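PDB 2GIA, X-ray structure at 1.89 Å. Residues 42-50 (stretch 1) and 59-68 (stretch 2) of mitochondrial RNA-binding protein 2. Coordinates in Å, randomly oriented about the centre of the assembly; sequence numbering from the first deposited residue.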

ATOM      1  N   LEU D  42      -1.162   0.126  22.718  1.00 33.32           N
ATOM      2  CA  LEU D  42      -2.022   1.288  22.519  1.00 28.70           C
ATOM      3  C   LEU D  42      -2.620   1.304  21.113  1.00 30.07           C
ATOM      4  O   LEU D  42      -2.146   0.607  20.198  1.00 28.85           O
ATOM      5  CB  LEU D  42      -1.240   2.590  22.779  1.00 30.69           C
ATOM      6  CG  LEU D  42      -0.980   3.046  24.237  1.00 46.13           C
ATOM      7  CD1 LEU D  42      -2.109   3.935  24.739  1.00 48.22           C
ATOM      8  CD2 LEU D  42      -0.829   1.819  25.151  1.00 48.62           C
ATOM      9  N   PRO D  43      -3.689   2.081  20.933  1.00 29.19           N
ATOM     10  CA  PRO D  43      -4.360   2.194  19.638  1.00 25.87           C
ATOM     11  C   PRO D  43      -3.459   2.772  18.536  1.00 22.83           C
ATOM     12  O   PRO D  43      -2.643   3.661  18.786  1.00 21.20           O
ATOM     13  CB  PRO D  43      -5.498   3.167  19.931  1.00 30.88           C
ATOM     14  CG  PRO D  43      -5.817   2.893  21.404  1.00 34.77           C
ATOM     15  CD  PRO D  43      -4.449   2.782  21.993  1.00 30.36           C
ATOM     16  N   PRO D  44      -3.596   2.256  17.306  1.00 24.72           N
ATOM     17  CA  PRO D  44      -2.781   2.810  16.212  1.00 21.75           C
ATOM     18  C   PRO D  44      -3.202   4.293  16.159  1.00 21.64           C
ATOM     19  O   PRO D  44      -4.389   4.605  16.315  1.00 23.37           O
ATOM     20  CB  PRO D  44      -3.286   2.049  14.991  1.00 23.56           C
ATOM     21  CG  PRO D  44      -3.550   0.684  15.563  1.00 25.63           C
ATOM     22  CD  PRO D  44      -4.250   0.994  16.918  1.00 23.45           C
ATOM     23  N   ALA D  45      -2.279   5.208  15.900  1.00 21.29           N
ATOM     24  CA  ALA D  45      -2.662   6.635  15.934  1.00 19.60           C
ATOM     25  C   ALA D  45      -1.583   7.545  15.372  1.00 19.37           C
ATOM     26  O   ALA D  45      -0.455   7.134  15.124  1.00 20.56           O
ATOM     27  CB  ALA D  45      -2.865   7.046  17.428  1.00 24.24           C
ATOM     28  N   PHE D  46      -1.941   8.792  15.154  1.00 18.26           N
ATOM     29  CA  PHE D  46      -0.923   9.798  14.819  1.00 17.30           C
ATOM     30  C   PHE D  46      -1.396  11.092  15.491  1.00 22.66           C
ATOM     31  O   PHE D  46      -2.567  11.219  15.818  1.00 24.92           O
ATOM     32  CB  PHE D  46      -0.690  10.019  13.319  1.00 15.01           C
ATOM     33  CG  PHE D  46      -1.846  10.623  12.576  1.00 19.78           C
ATOM     34  CD1 PHE D  46      -1.849  11.987  12.263  1.00 21.23           C
ATOM     35  CD2 PHE D  46      -2.920   9.818  12.145  1.00 20.86           C
ATOM     36  CE1 PHE D  46      -2.900  12.560  11.533  1.00 21.70           C
ATOM     37  CE2 PHE D  46      -3.983  10.393  11.402  1.00 18.79           C
ATOM     38  CZ  PHE D  46      -3.967  11.762  11.104  1.00 17.72           C
ATOM     39  N   ASP D  47      -0.491  12.041  15.714  1.00 21.56           N
ATOM     40  CA  ASP D  47      -0.875  13.291  16.380  1.00 25.14           C
ATOM     41  C   ASP D  47      -0.814  14.452  15.425  1.00 22.20           C
ATOM     42  O   ASP D  47       0.105  14.494  14.576  1.00 24.97           O
ATOM     43  CB  ASP D  47       0.099  13.580  17.520  1.00 22.64           C
ATOM     44  CG  ASP D  47       0.249  12.431  18.458  1.00 29.83           C
ATOM     45  OD1 ASP D  47      -0.780  11.834  18.827  1.00 26.70           O
ATOM     46  OD2 ASP D  47       1.402  12.117  18.844  1.00 32.64           O
ATOM     47  N   VAL D  48      -1.751  15.397  15.548  1.00 26.09           N
ATOM     48  CA  VAL D  48      -1.730  16.602  14.717  1.00 23.71           C
ATOM     49  C   VAL D  48      -1.436  17.646  15.809  1.00 33.99           C
ATOM     50  O   VAL D  48      -2.295  17.973  16.626  1.00 30.04           O
ATOM     51  CB  VAL D  48      -3.084  16.879  14.023  1.00 26.93           C
ATOM     52  CG1 VAL D  48      -3.052  18.288  13.317  1.00 25.67           C
ATOM     53  CG2 VAL D  48      -3.349  15.804  12.936  1.00 23.71           C
ATOM     54  N   VAL D  49      -0.198  18.137  15.823  1.00 35.50           N
ATOM     55  CA  VAL D  49       0.266  19.035  16.867  1.00 41.60           C
ATOM     56  C   VAL D  49       0.303  20.497  16.449  1.00 40.53           C
ATOM     57  O   VAL D  49       0.970  20.862  15.484  1.00 46.11           O
ATOM     58  CB  VAL D  49       1.664  18.581  17.336  1.00 42.74           C
ATOM     59  CG1 VAL D  49       2.051  19.292  18.633  1.00 43.57           C
ATOM     60  CG2 VAL D  49       1.691  17.058  17.520  1.00 38.56           C
ATOM     61  N   HIS D  50      -0.421  21.331  17.184  1.00 40.52           N
ATOM     62  CA  HIS D  50      -0.475  22.763  16.886  1.00 39.98           C
ATOM     63  C   HIS D  50      -0.240  23.601  18.160  1.00 42.87           C
ATOM     64  O   HIS D  50      -1.110  24.368  18.591  1.00 36.82           O
ATOM     65  CB  HIS D  50      -1.828  23.122  16.258  1.00 41.09           C
ATOM     66  CG  HIS D  50      -2.097  22.430  14.951  1.00 51.31           C
ATOM     67  ND1 HIS D  50      -1.091  22.072  14.071  1.00 54.95           N
ATOM     68  CD2 HIS D  50      -3.261  22.108  14.338  1.00 45.30           C
ATOM     69  CE1 HIS D  50      -1.627  21.570  12.972  1.00 48.99           C
ATOM     70  NE2 HIS D  50      -2.945  21.582  13.107  1.00 42.29           N
TER
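Stretch 2 59-68: GHLLRVLHRD

How does stretch 2 run along stretch 1? It lies beside it as an antiparallel neighbour in a β-sheet: residues 60-67 form an extended strand against strand 45-50, the two N-to-C directions differ by 166°, and the axes come within 4.7 Å. Gly 59 leads into the strand, its CA 3.2 Å from His 50 O, and the chain then passes back along stretch 1, so that His 60 pairs with His 50, Leu 62 with Val 48, Val 64 with Phe 46 and Leu 65 with Ala 45. At the three hydrogen-bonded pairs each residue's backbone both donates and accepts a hydrogen bond. Val 64 N donates to Phe 46 O at 3.0 Å and nearly straight, at 179°, while Phe 46 N returns a bond to Val 64 O, also 3.0 Å. Val 48 N reaches Leu 62 O at 2.7 Å and Leu 62 N reaches Val 48 O at 3.0 Å. Beyond the last pair, His 66 N still bonds Pro 44 O at 3.0 Å.

What does His 60 do at the His 50 end, where His 50 has more surface covered than any other residue in the contact? The backbones are joined by two hydrogen bonds, His 50 N to His 60 O at 2.9 Å and His 60 N to His 50 O at 3.0 Å. Both side chains leave the same face of the sheet, and with chi1 near 55° (p) the His 60 ring presents one face to His 50, whose CB lies 3.8 Å from the centroid of that ring. His 60 NE2 comes 3.1 Å from His 50 CD2, at the edge of the His 50 ring. The two ring planes are almost perpendicular, at 87°, with centroids 5.0 Å apart.

Where does Val 64, the most covered residue of stretch 2, sit? It shares the face of Phe 46, Val 48 and the two histidines, and packs against the phenyl ring: Val 64 CB is 3.5 Å from Phe 46 CE2, and Val 64 CG2 lies 4.2 Å from the ring centroid, off-centre. Both residues are buried. Next along this face, Leu 62 approaches Val 48 with the two CB atoms 4.1 Å apart, continuing the apolar layer.

What holds the other face together? Here Asp 47 and Arg 63 are directly paired, and their opposite charges meet in a salt bridge, with Arg 63 NE donating to Asp 47 OD1 at 2.9 Å. A water extends this link, donating to Asp 47 OD1 at 2.8 Å and accepting from Arg 63 NH2 at 3.2 Å. A second water accepts from the same Arg 63 NH2 at 3.1 Å and donates to Pro 43 O at 2.8 Å, tying the arginine to the loop before the strand. Close by, Ala 45 CB rests 3.7 Å from Leu 65 CB, and Pro 43 CB lies 3.9 Å from Leu 65 CD1.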

ATOM      1  N   GLY D  59      -3.217  27.083  21.347  1.00 53.27           N
ATOM      2  CA  GLY D  59      -2.510  25.857  21.021  1.00 51.66           C
ATOM      3  C   GLY D  59      -3.385  24.641  21.291  1.00 50.18           C
ATOM      4  O   GLY D  59      -4.104  24.590  22.288  1.00 50.74           O
ATOM      5  N   HIS D  60      -3.339  23.654  20.401  1.00 40.43           N
ATOM      6  CA  HIS D  60      -4.150  22.459  20.577  1.00 41.05           C
ATOM      7  C   HIS D  60      -3.464  21.226  19.977  1.00 36.43           C
ATOM      8  O   HIS D  60      -2.485  21.334  19.228  1.00 33.39           O
ATOM      9  CB  HIS D  60      -5.550  22.632  19.933  1.00 37.10           C
ATOM     10  CG  HIS D  60      -5.507  23.018  18.486  1.00 43.89           C
ATOM     11  ND1 HIS D  60      -5.481  24.330  18.063  1.00 44.97           N
ATOM     12  CD2 HIS D  60      -5.442  22.261  17.364  1.00 40.48           C
ATOM     13  CE1 HIS D  60      -5.400  24.366  16.743  1.00 44.48           C
ATOM     14  NE2 HIS D  60      -5.373  23.124  16.295  1.00 42.40           N
ATOM     15  N   LEU D  61      -3.988  20.071  20.355  1.00 34.91           N
ATOM     16  CA  LEU D  61      -3.495  18.789  19.884  1.00 35.08           C
ATOM     17  C   LEU D  61      -4.688  17.916  19.506  1.00 38.10           C
ATOM     18  O   LEU D  61      -5.679  17.823  20.264  1.00 33.98           O
ATOM     19  CB  LEU D  61      -2.691  18.083  20.984  1.00 29.33           C
ATOM     20  CG  LEU D  61      -2.416  16.579  20.816  1.00 39.38           C
ATOM     21  CD1 LEU D  61      -1.397  16.312  19.680  1.00 32.59           C
ATOM     22  CD2 LEU D  61      -1.879  16.043  22.132  1.00 34.78           C
ATOM     23  N   LEU D  62      -4.613  17.303  18.326  1.00 30.23           N
ATOM     24  CA  LEU D  62      -5.652  16.369  17.919  1.00 23.25           C
ATOM     25  C   LEU D  62      -4.932  15.050  17.748  1.00 29.36           C
ATOM     26  O   LEU D  62      -3.931  14.973  17.006  1.00 26.43           O
ATOM     27  CB  LEU D  62      -6.301  16.761  16.586  1.00 23.69           C
ATOM     28  CG  LEU D  62      -7.419  15.797  16.130  1.00 24.18           C
ATOM     29  CD1 LEU D  62      -8.657  15.952  17.019  1.00 23.17           C
ATOM     30  CD2 LEU D  62      -7.805  16.101  14.703  1.00 29.80           C
ATOM     31  N   ARG D  63      -5.379  14.029  18.480  1.00 26.98           N
ATOM     32  CA  ARG D  63      -4.784  12.724  18.320  1.00 23.07           C
ATOM     33  C   ARG D  63      -5.860  11.972  17.550  1.00 30.33           C
ATOM     34  O   ARG D  63      -7.068  12.095  17.857  1.00 27.70           O
ATOM     35  CB  ARG D  63      -4.496  12.075  19.665  1.00 29.09           C
ATOM     36  CG  ARG D  63      -3.435  12.838  20.511  1.00 28.43           C
ATOM     37  CD  ARG D  63      -2.918  11.968  21.669  1.00 34.53           C
ATOM     38  NE  ARG D  63      -2.118  10.858  21.150  1.00 27.25           N
ATOM     39  CZ  ARG D  63      -2.393   9.560  21.294  1.00 29.73           C
ATOM     40  NH1 ARG D  63      -3.470   9.153  21.960  1.00 29.23           N
ATOM     41  NH2 ARG D  63      -1.576   8.655  20.769  1.00 31.93           N
ATOM     42  N   VAL D  64      -5.439  11.257  16.508  1.00 25.49           N
ATOM     43  CA  VAL D  64      -6.366  10.485  15.671  1.00 23.18           C
ATOM     44  C   VAL D  64      -6.048   9.039  15.919  1.00 25.66           C
ATOM     45  O   VAL D  64      -4.920   8.602  15.701  1.00 22.00           O
ATOM     46  CB  VAL D  64      -6.187  10.774  14.150  1.00 26.41           C
ATOM     47  CG1 VAL D  64      -7.156   9.923  13.336  1.00 18.47           C
ATOM     48  CG2 VAL D  64      -6.411  12.255  13.872  1.00 27.08           C
ATOM     49  N   LEU D  65      -7.027   8.271  16.385  1.00 18.94           N
ATOM     50  CA  LEU D  65      -6.714   6.874  16.661  1.00 18.06           C
ATOM     51  C   LEU D  65      -7.713   5.902  16.157  1.00 20.44           C
ATOM     52  O   LEU D  65      -8.801   6.274  15.723  1.00 26.31           O
ATOM     53  CB  LEU D  65      -6.518   6.655  18.160  1.00 37.62           C
ATOM     54  CG  LEU D  65      -7.475   7.295  19.165  1.00 42.03           C
ATOM     55  CD1 LEU D  65      -7.919   6.268  20.166  1.00 54.17           C
ATOM     56  CD2 LEU D  65      -6.779   8.412  19.889  1.00 50.60           C
ATOM     57  N   HIS D  66      -7.337   4.635  16.203  1.00 24.24           N
ATOM     58  CA  HIS D  66      -8.224   3.600  15.737  1.00 23.20           C
ATOM     59  C   HIS D  66      -8.466   2.629  16.880  1.00 28.86           C
ATOM     60  O   HIS D  66      -7.538   2.006  17.396  1.00 26.39           O
ATOM     61  CB  HIS D  66      -7.629   2.888  14.536  1.00 28.31           C
ATOM     62  CG  HIS D  66      -8.596   1.964  13.873  1.00 28.72           C
ATOM     63  ND1 HIS D  66      -8.501   0.596  13.975  1.00 32.07           N
ATOM     64  CD2 HIS D  66      -9.702   2.215  13.130  1.00 31.01           C
ATOM     65  CE1 HIS D  66      -9.509   0.039  13.324  1.00 33.02           C
ATOM     66  NE2 HIS D  66     -10.252   1.002  12.800  1.00 28.56           N
ATOM     67  N   ARG D  67      -9.723   2.482  17.288  1.00 29.37           N
ATOM     68  CA  ARG D  67      -9.997   1.611  18.434  1.00 29.75           C
ATOM     69  C   ARG D  67     -11.344   0.942  18.295  1.00 30.64           C
ATOM     70  O   ARG D  67     -12.337   1.612  18.033  1.00 30.73           O
ATOM     71  CB  ARG D  67      -9.942   2.462  19.720  1.00 27.43           C
ATOM     72  CG  ARG D  67     -10.101   1.646  21.037  1.00 45.03           C
ATOM     73  CD  ARG D  67      -9.882   2.544  22.262  1.00 43.25           C
ATOM     74  NE  ARG D  67     -10.825   3.648  22.216  1.00 44.36           N
ATOM     75  CZ  ARG D  67     -10.552   4.892  22.586  1.00 43.21           C
ATOM     76  NH1 ARG D  67      -9.350   5.215  23.044  1.00 46.56           N
ATOM     77  NH2 ARG D  67     -11.488   5.818  22.470  1.00 43.27           N
ATOM     78  N   ASP D  68     -11.373  -0.382  18.399  1.00 36.11           N
ATOM     79  CA  ASP D  68     -12.644  -1.116  18.294  1.00 45.15           C
ATOM     80  C   ASP D  68     -13.484  -0.774  17.076  1.00 46.96           C
ATOM     81  O   ASP D  68     -14.687  -0.529  17.226  1.00 48.33           O
ATOM     82  CB  ASP D  68     -13.518  -0.854  19.526  1.00 48.41           C
ATOM     83  CG  ASP D  68     -12.877  -1.316  20.804  1.00 54.30           C
ATOM     84  OD1 ASP D  68     -12.419  -2.481  20.851  1.00 63.58           O
ATOM     85  OD2 ASP D  68     -12.840  -0.519  21.767  1.00 63.61           O
TER
HETATM   86  O   HOH W   1      -2.152   5.601  20.719  1.00 29.84           O
HETATM   87  O   HOH W   2       0.019   9.268  18.052  1.00 31.14           O